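Local coordinates for DNA polymerase sliding clamp C (Sulfolobus tokodaii, PDB 3AIZ), which serves as a subunit of the ring-shaped sliding clamp that encircles DNA and tethers the polymerase and other DNA-processing proteins to it, at residues V196-V202 with I241-E246; P211-E216 with R228-P232. All blocks are in the same frame, centred on the assembly; numbering follows the deposited sequence.

Overall arrangement
Both contacts belong to the C-terminal half of this PCNA subunit and lie about 20 Å apart, centre to centre. Contact 2 is a piece of regular sheet, nearer the middle of the chain: the hairpin of strands 214-220 and 223-231 is held by backbone hydrogen bonds, with Val215 and Tyr229 buried against helix 136-149. Contact 1 sits farther out, where the C-terminal tail leaves strand 235-241 and passes the junction of strand 193-198 and helix 199-203. It has one backbone hydrogen bond and otherwise relies on apolar packing around Ile241 and Ala245. The elements are linked, since strand 235-241 pairs with strand 223-231 of the hairpin, and Thr205, just beyond helix 199-203, hydrogen-bonds Tyr229.

Contact 1 (V196-V202 with I241-E246); sequences VYGLEYV and IAPRAE. With SO4 (sulfate ion), chain H.
The backbone of 196-202 runs extended through Val196 and Tyr197, then turns into a helix at Leu199 with Gly198 in the N-cap position. Against it, 241-246 comes off the end of a strand, stays extended through Pro243, and at Arg244 takes positive phi (57/40). An inverse gamma turn centred on Ala245 follows, before the C-terminal Glu246. The CA atoms of Val196 and Arg244 are 5.0 Å apart, those of Gly198 and Ala245 4.3 Å.

One hydrogen bond crosses the backbones: Arg244 N donates to Val196 O at 2.7 Å, with an N-H...O angle of 139°. Gly198 CA lies 3.2 Å from Ala245 O in a CA-H...O contact. Ala245 CB presses on Gly198 N at 3.1 Å; an ideal CB on Gly198 would lie 3.0 Å from Ala245 CB and clash with Tyr201 CD1, so glycine admits the tail.

Apolar packing centres on Ile241 (chi1 m, chi2 t), whose CD1 reaches Val202 CG2 at 3.6 Å and whose CG2 reaches Tyr201 CB at 3.8 Å. Ala245 CB meets the edge of the Tyr201 ring, 4.3 Å from CE1. Tyr197 (chi1 m) brings CE1 to 4.2 Å from Pro243 CB, while its OH hydrogen-bonds Ser195 and the backbone of Ile223.

At the outer end, Tyr201 OH donates to sulfate O1 at 3.1 Å; Ser42 also binds this ion, probably from the crystallisation liquor.

Here the C-terminal tail of the PCNA fold closes over a strand-to-helix junction. With so little polar bonding between the segments, its fit rests mainly on close apolar contacts and the small residues Gly198 and Ala245.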
ATOM      1  N   VAL C 196     -38.019  -0.762   5.386  1.00 35.17           N
ATOM      2  CA  VAL C 196     -36.847  -0.983   4.547  1.00 36.89           C
ATOM      3  C   VAL C 196     -36.839  -0.041   3.348  1.00 37.54           C
ATOM      4  O   VAL C 196     -37.885   0.253   2.774  1.00 42.08           O
ATOM      5  CB  VAL C 196     -36.791  -2.439   4.051  1.00 38.36           C
ATOM      6  CG1 VAL C 196     -35.506  -2.686   3.280  1.00 37.52           C
ATOM      7  CG2 VAL C 196     -36.905  -3.399   5.222  1.00 32.38           C
ATOM      8  N   TYR C 197     -35.653   0.430   2.973  1.00 38.81           N
ATOM      9  CA  TYR C 197     -35.513   1.333   1.837  1.00 37.71           C
ATOM     10  C   TYR C 197     -34.339   0.933   0.950  1.00 38.18           C
ATOM     11  O   TYR C 197     -33.404   0.276   1.405  1.00 39.43           O
ATOM     12  CB  TYR C 197     -35.338   2.774   2.319  1.00 33.69           C
ATOM     13  CG  TYR C 197     -36.452   3.246   3.221  1.00 33.08           C
ATOM     14  CD1 TYR C 197     -37.664   3.670   2.694  1.00 34.25           C
ATOM     15  CD2 TYR C 197     -36.295   3.263   4.598  1.00 31.71           C
ATOM     16  CE1 TYR C 197     -38.688   4.098   3.515  1.00 35.05           C
ATOM     17  CE2 TYR C 197     -37.311   3.691   5.427  1.00 32.33           C
ATOM     18  CZ  TYR C 197     -38.505   4.106   4.881  1.00 32.69           C
ATOM     19  OH  TYR C 197     -39.520   4.534   5.703  1.00 34.63           O
ATOM     20  N   GLY C 198     -34.396   1.331  -0.317  1.00 37.59           N
ATOM     21  CA  GLY C 198     -33.332   1.032  -1.256  1.00 35.78           C
ATOM     22  C   GLY C 198     -32.009   1.618  -0.804  1.00 36.52           C
ATOM     23  O   GLY C 198     -31.930   2.795  -0.453  1.00 34.47           O
ATOM     24  N   LEU C 199     -30.967   0.795  -0.814  1.00 38.36           N
ATOM     25  CA  LEU C 199     -29.656   1.221  -0.338  1.00 38.16           C
ATOM     26  C   LEU C 199     -29.075   2.354  -1.183  1.00 35.59           C
ATOM     27  O   LEU C 199     -28.639   3.371  -0.648  1.00 35.79           O
ATOM     28  CB  LEU C 199     -28.691   0.031  -0.284  1.00 39.82           C
ATOM     29  CG  LEU C 199     -27.296   0.267   0.304  1.00 39.23           C
ATOM     30  CD1 LEU C 199     -26.736  -1.022   0.888  1.00 41.45           C
ATOM     31  CD2 LEU C 199     -26.348   0.846  -0.735  1.00 34.53           C
ATOM     32  N   GLU C 200     -29.078   2.178  -2.500  1.00 32.97           N
ATOM     33  CA  GLU C 200     -28.476   3.161  -3.398  1.00 39.82           C
ATOM     34  C   GLU C 200     -29.083   4.555  -3.249  1.00 39.06           C
ATOM     35  O   GLU C 200     -28.371   5.558  -3.304  1.00 36.10           O
ATOM     36  CB  GLU C 200     -28.567   2.696  -4.855  1.00 43.40           C
ATOM     37  CG  GLU C 200     -29.975   2.363  -5.319  1.00 51.35           C
ATOM     38  CD  GLU C 200     -30.037   2.041  -6.800  1.00 56.56           C
ATOM     39  OE1 GLU C 200     -30.756   1.088  -7.173  1.00 55.16           O
ATOM     40  OE2 GLU C 200     -29.364   2.738  -7.590  1.00 54.25           O
ATOM     41  N   TYR C 201     -30.397   4.613  -3.055  1.00 40.12           N
ATOM     42  CA  TYR C 201     -31.096   5.890  -2.947  1.00 36.58           C
ATOM     43  C   TYR C 201     -30.679   6.677  -1.705  1.00 36.06           C
ATOM     44  O   TYR C 201     -30.516   7.896  -1.759  1.00 35.54           O
ATOM     45  CB  TYR C 201     -32.612   5.679  -2.967  1.00 36.20           C
ATOM     46  CG  TYR C 201     -33.093   4.883  -4.159  1.00 41.00           C
ATOM     47  CD1 TYR C 201     -33.677   3.633  -3.994  1.00 38.83           C
ATOM     48  CD2 TYR C 201     -32.951   5.374  -5.450  1.00 41.79           C
ATOM     49  CE1 TYR C 201     -34.113   2.900  -5.082  1.00 40.53           C
ATOM     50  CE2 TYR C 201     -33.383   4.649  -6.544  1.00 41.79           C
ATOM     51  CZ  TYR C 201     -33.963   3.412  -6.354  1.00 43.84           C
ATOM     52  OH  TYR C 201     -34.395   2.687  -7.440  1.00 43.33           O
ATOM     53  N   VAL C 202     -30.507   5.979  -0.587  1.00 35.29           N
ATOM     54  CA  VAL C 202     -30.067   6.623   0.645  1.00 34.14           C
ATOM     55  C   VAL C 202     -28.616   7.062   0.521  1.00 32.87           C
ATOM     56  O   VAL C 202     -28.276   8.213   0.793  1.00 31.24           O
ATOM     57  CB  VAL C 202     -30.201   5.687   1.862  1.00 33.24           C
ATOM     58  CG1 VAL C 202     -29.595   6.337   3.097  1.00 28.85           C
ATOM     59  CG2 VAL C 202     -31.659   5.327   2.101  1.00 28.42           C
ATOM     60  N   ILE C 241     -37.787   8.816   0.050  1.00 32.29           N
ATOM     61  CA  ILE C 241     -37.485   7.526  -0.556  1.00 32.79           C
ATOM     62  C   ILE C 241     -38.584   6.507  -0.266  1.00 32.76           C
ATOM     63  O   ILE C 241     -38.940   6.278   0.888  1.00 34.45           O
ATOM     64  CB  ILE C 241     -36.132   6.983  -0.068  1.00 33.09           C
ATOM     65  CG1 ILE C 241     -35.045   8.045  -0.250  1.00 31.30           C
ATOM     66  CG2 ILE C 241     -35.770   5.703  -0.804  1.00 32.31           C
ATOM     67  CD1 ILE C 241     -33.682   7.611   0.225  1.00 31.60           C
ATOM     68  N   ALA C 242     -39.115   5.901  -1.324  1.00 34.94           N
ATOM     69  CA  ALA C 242     -40.222   4.955  -1.201  1.00 35.04           C
ATOM     70  C   ALA C 242     -39.838   3.713  -0.401  1.00 37.46           C
ATOM     71  O   ALA C 242     -38.686   3.283  -0.426  1.00 41.71           O
ATOM     72  CB  ALA C 242     -40.737   4.564  -2.578  1.00 34.67           C
ATOM     73  N   PRO C 243     -40.815   3.137   0.316  1.00 36.57           N
ATOM     74  CA  PRO C 243     -40.628   1.963   1.175  1.00 36.46           C
ATOM     75  C   PRO C 243     -40.455   0.667   0.387  1.00 45.02           C
ATOM     76  O   PRO C 243     -40.866   0.586  -0.770  1.00 46.54           O
ATOM     77  CB  PRO C 243     -41.937   1.900   1.974  1.00 39.46           C
ATOM     78  CG  PRO C 243     -42.581   3.241   1.798  1.00 41.30           C
ATOM     79  CD  PRO C 243     -42.171   3.693   0.441  1.00 39.85           C
ATOM     80  N   ARG C 244     -39.853  -0.331   1.027  1.00 50.69           N
ATOM     81  CA  ARG C 244     -39.691  -1.665   0.452  1.00 53.31           C
ATOM     82  C   ARG C 244     -38.953  -1.687  -0.881  1.00 58.73           C
ATOM     83  O   ARG C 244     -39.326  -2.433  -1.786  1.00 64.89           O
ATOM     84  CB  ARG C 244     -41.045  -2.361   0.291  1.00 58.94           C
ATOM     85  CG  ARG C 244     -41.646  -2.879   1.584  1.00 72.14           C
ATOM     86  CD  ARG C 244     -42.756  -3.877   1.297  1.00 84.87           C
ATOM     87  NE  ARG C 244     -43.421  -4.333   2.514  1.00 93.31           N
ATOM     88  CZ  ARG C 244     -44.378  -5.253   2.540  1.00 91.06           C
ATOM     89  NH1 ARG C 244     -44.786  -5.823   1.413  1.00 91.25           N
ATOM     90  NH2 ARG C 244     -44.928  -5.605   3.694  1.00 85.55           N
ATOM     91  N   ALA C 245     -37.906  -0.878  -1.002  1.00 57.01           N
ATOM     92  CA  ALA C 245     -37.088  -0.901  -2.209  1.00 61.26           C
ATOM     93  C   ALA C 245     -36.000  -1.962  -2.078  1.00 59.99           C
ATOM     94  O   ALA C 245     -34.815  -1.680  -2.255  1.00 58.67           O
ATOM     95  CB  ALA C 245     -36.486   0.472  -2.483  1.00 55.00           C
ATOM     96  N   GLU C 246     -36.423  -3.185  -1.763  1.00 62.33           N
ATOM     97  CA  GLU C 246     -35.512  -4.312  -1.582  1.00 65.26           C
ATOM     98  C   GLU C 246     -34.497  -4.431  -2.717  1.00 68.64           C
ATOM     99  O   GLU C 246     -33.515  -5.166  -2.609  1.00 69.51           O
ATOM    100  CB  GLU C 246     -36.302  -5.619  -1.455  1.00 67.97           C
ATOM    101  CG  GLU C 246     -37.138  -5.736  -0.187  1.00 67.72           C
ATOM    102  CD  GLU C 246     -36.316  -6.138   1.024  1.00 66.87           C
ATOM    103  OE1 GLU C 246     -35.082  -6.291   0.884  1.00 64.67           O
ATOM    104  OE2 GLU C 246     -36.903  -6.306   2.115  1.00 58.18           O
ATOM    105  OXT GLU C 246     -34.632  -3.804  -3.768  1.00 68.96           O
TER
HETATM  106  S   SO4 H 248     -33.271   5.416 -10.682  1.00 56.29           S
HETATM  107  O1  SO4 H 248     -33.191   4.167  -9.928  1.00 47.51           O
HETATM  108  O2  SO4 H 248     -33.498   5.118 -12.094  1.00 50.34           O
HETATM  109  O3  SO4 H 248     -34.377   6.223 -10.175  1.00 45.67           O
HETATM  110  O4  SO4 H 248     -32.022   6.160 -10.533  1.00 51.17           O

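Contact 2 (P211-E216 with R228-P232); sequences PSDTVE and RYNLP
Val215 (chi1 p) lays its CG2 over one face of the Tyr229 ring, 3.9 Å from the ring centroid and 18° off the normal, a CH-pi contact; the closest ring atom to Val215 CG2 is CD2 at 3.8 Å. Tyr229 has chi1 m and chi2 94°. Both residues point to the side of the sheet packed on Thr136 and Phe139 of helix 136-149, and Tyr229 OH hydrogen-bonds Thr205. Their CA atoms are 4.4 Å apart in an antiparallel non-hydrogen-bonded pair. Next along, Glu216 and Arg228 form a hydrogen-bonded pair (CA-CA 4.9 Å): Glu216 N to Arg228 O is 2.8 Å and Arg228 N to Glu216 O 2.9 Å, both nearly straight.

These are two arms of a beta hairpin in the large antiparallel sheet of the PCNA fold, and the axes of 214-216 and 228-231 make an angle of 145° at a closest approach of 4.6 Å. Asn230 N adds one more, bent bond to Thr214 O (2.9 Å, 138°). Beyond it 211-213 is loop, and a side chain takes over: Ser212 OG (chi1 t) donates to Asn230 O at 2.7 Å and also hydrogen-bonds Thr136, while Pro211 CB packs 4.0 Å from Leu231 CD2. On the sheet side opposite Tyr229, Arg228 (chi1 t, chi2 t, chi3 m) turns its guanidinium to a salt bridge with Asp238 and a cation-pi contact with Tyr236, both outside the hairpin.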
ATOM      1  N   PRO C 211     -22.514  20.938   2.341  1.00 35.45           N
ATOM      2  CA  PRO C 211     -23.552  21.974   2.393  1.00 33.72           C
ATOM      3  C   PRO C 211     -24.412  21.904   3.653  1.00 32.52           C
ATOM      4  O   PRO C 211     -24.779  22.943   4.199  1.00 32.17           O
ATOM      5  CB  PRO C 211     -24.420  21.667   1.166  1.00 31.38           C
ATOM      6  CG  PRO C 211     -23.574  20.818   0.289  1.00 37.06           C
ATOM      7  CD  PRO C 211     -22.717  20.020   1.208  1.00 36.24           C
ATOM      8  N   SER C 212     -24.728  20.694   4.103  1.00 31.44           N
ATOM      9  CA  SER C 212     -25.674  20.508   5.199  1.00 34.81           C
ATOM     10  C   SER C 212     -24.988  20.369   6.556  1.00 33.30           C
ATOM     11  O   SER C 212     -24.060  19.578   6.716  1.00 34.37           O
ATOM     12  CB  SER C 212     -26.563  19.289   4.929  1.00 34.17           C
ATOM     13  OG  SER C 212     -27.579  19.164   5.909  1.00 30.46           O
ATOM     14  N   ASP C 213     -25.456  21.145   7.529  1.00 32.39           N
ATOM     15  CA  ASP C 213     -24.929  21.074   8.889  1.00 34.94           C
ATOM     16  C   ASP C 213     -25.529  19.896   9.654  1.00 37.79           C
ATOM     17  O   ASP C 213     -24.806  19.014  10.119  1.00 38.01           O
ATOM     18  CB  ASP C 213     -25.175  22.390   9.637  1.00 39.02           C
ATOM     19  CG  ASP C 213     -26.573  22.952   9.399  1.00 49.05           C
ATOM     20  OD1 ASP C 213     -27.539  22.464  10.029  1.00 37.88           O
ATOM     21  OD2 ASP C 213     -26.701  23.891   8.581  1.00 49.11           O
ATOM     22  N   THR C 214     -26.853  19.886   9.777  1.00 36.30           N
ATOM     23  CA  THR C 214     -27.552  18.794  10.446  1.00 35.44           C
ATOM     24  C   THR C 214     -28.563  18.145   9.506  1.00 34.61           C
ATOM     25  O   THR C 214     -29.022  18.767   8.550  1.00 35.63           O
ATOM     26  CB  THR C 214     -28.277  19.276  11.720  1.00 39.51           C
ATOM     27  OG1 THR C 214     -29.314  20.201  11.369  1.00 38.84           O
ATOM     28  CG2 THR C 214     -27.297  19.950  12.670  1.00 39.67           C
ATOM     29  N   VAL C 215     -28.906  16.891   9.784  1.00 34.96           N
ATOM     30  CA  VAL C 215     -29.854  16.154   8.958  1.00 32.78           C
ATOM     31  C   VAL C 215     -30.960  15.537   9.806  1.00 33.08           C
ATOM     32  O   VAL C 215     -30.694  14.930  10.842  1.00 36.23           O
ATOM     33  CB  VAL C 215     -29.153  15.047   8.143  1.00 33.27           C
ATOM     34  CG1 VAL C 215     -28.340  14.141   9.059  1.00 33.78           C
ATOM     35  CG2 VAL C 215     -30.170  14.242   7.348  1.00 28.89           C
ATOM     36  N   GLU C 216     -32.201  15.697   9.363  1.00 33.42           N
ATOM     37  CA  GLU C 216     -33.343  15.136  10.075  1.00 32.44           C
ATOM     38  C   GLU C 216     -33.843  13.873   9.386  1.00 32.14           C
ATOM     39  O   GLU C 216     -34.167  13.887   8.200  1.00 31.72           O
ATOM     40  CB  GLU C 216     -34.464  16.170  10.200  1.00 31.51           C
ATOM     41  CG  GLU C 216     -34.056  17.415  10.973  1.00 37.69           C
ATOM     42  CD  GLU C 216     -35.149  18.466  11.024  1.00 48.45           C
ATOM     43  OE1 GLU C 216     -36.339  18.087  11.080  1.00 57.30           O
ATOM     44  OE2 GLU C 216     -34.816  19.671  11.013  1.00 46.54           O
ATOM     45  N   ARG C 228     -34.122  15.042   5.556  1.00 27.05           N
ATOM     46  CA  ARG C 228     -34.040  16.483   5.375  1.00 27.00           C
ATOM     47  C   ARG C 228     -32.663  16.986   5.761  1.00 30.56           C
ATOM     48  O   ARG C 228     -32.337  17.081   6.942  1.00 33.56           O
ATOM     49  CB  ARG C 228     -35.102  17.210   6.200  1.00 31.21           C
ATOM     50  CG  ARG C 228     -34.766  18.673   6.448  1.00 29.95           C
ATOM     51  CD  ARG C 228     -35.946  19.445   7.002  1.00 32.40           C
ATOM     52  NE  ARG C 228     -37.025  19.555   6.026  1.00 33.91           N
ATOM     53  CZ  ARG C 228     -38.020  20.430   6.113  1.00 34.96           C
ATOM     54  NH1 ARG C 228     -38.067  21.278   7.131  1.00 33.02           N
ATOM     55  NH2 ARG C 228     -38.963  20.464   5.180  1.00 30.96           N
ATOM     56  N   TYR C 229     -31.853  17.299   4.757  1.00 32.45           N
ATOM     57  CA  TYR C 229     -30.552  17.893   5.003  1.00 28.58           C
ATOM     58  C   TYR C 229     -30.706  19.396   5.176  1.00 28.98           C
ATOM     59  O   TYR C 229     -30.893  20.126   4.203  1.00 29.94           O
ATOM     60  CB  TYR C 229     -29.591  17.578   3.861  1.00 26.44           C
ATOM     61  CG  TYR C 229     -29.154  16.133   3.812  1.00 26.81           C
ATOM     62  CD1 TYR C 229     -29.816  15.212   3.010  1.00 26.64           C
ATOM     63  CD2 TYR C 229     -28.076  15.689   4.567  1.00 26.09           C
ATOM     64  CE1 TYR C 229     -29.416  13.891   2.960  1.00 25.58           C
ATOM     65  CE2 TYR C 229     -27.671  14.369   4.524  1.00 26.77           C
ATOM     66  CZ  TYR C 229     -28.343  13.475   3.719  1.00 26.37           C
ATOM     67  OH  TYR C 229     -27.941  12.159   3.675  1.00 25.69           O
ATOM     68  N   ASN C 230     -30.643  19.850   6.422  1.00 29.74           N
ATOM     69  CA  ASN C 230     -30.794  21.265   6.734  1.00 32.37           C
ATOM     70  C   ASN C 230     -29.725  22.123   6.072  1.00 36.06           C
ATOM     71  O   ASN C 230     -28.561  21.730   5.984  1.00 36.64           O
ATOM     72  CB  ASN C 230     -30.779  21.487   8.247  1.00 34.80           C
ATOM     73  CG  ASN C 230     -31.962  20.843   8.943  1.00 37.12           C
ATOM     74  OD1 ASN C 230     -31.818  20.260  10.018  1.00 38.93           O
ATOM     75  ND2 ASN C 230     -33.139  20.943   8.332  1.00 32.22           N
ATOM     76  N   LEU C 231     -30.131  23.298   5.606  1.00 36.71           N
ATOM     77  CA  LEU C 231     -29.215  24.240   4.981  1.00 38.62           C
ATOM     78  C   LEU C 231     -29.229  25.556   5.744  1.00 42.41           C
ATOM     79  O   LEU C 231     -30.205  25.870   6.425  1.00 44.54           O
ATOM     80  CB  LEU C 231     -29.610  24.478   3.523  1.00 39.91           C
ATOM     81  CG  LEU C 231     -29.503  23.278   2.583  1.00 35.88           C
ATOM     82  CD1 LEU C 231     -30.154  23.590   1.247  1.00 33.53           C
ATOM     83  CD2 LEU C 231     -28.047  22.870   2.398  1.00 34.15           C
ATOM     84  N   PRO C 232     -28.140  26.329   5.637  1.00 43.68           N
ATOM     85  CA  PRO C 232     -28.052  27.639   6.290  1.00 43.78           C
ATOM     86  C   PRO C 232     -29.238  28.533   5.937  1.00 44.56           C
ATOM     87  O   PRO C 232     -29.844  28.368   4.878  1.00 42.25           O
ATOM     88  CB  PRO C 232     -26.761  28.225   5.713  1.00 41.30           C
ATOM     89  CG  PRO C 232     -25.931  27.036   5.387  1.00 43.23           C
ATOM     90  CD  PRO C 232     -26.893  25.975   4.935  1.00 44.23           C
TER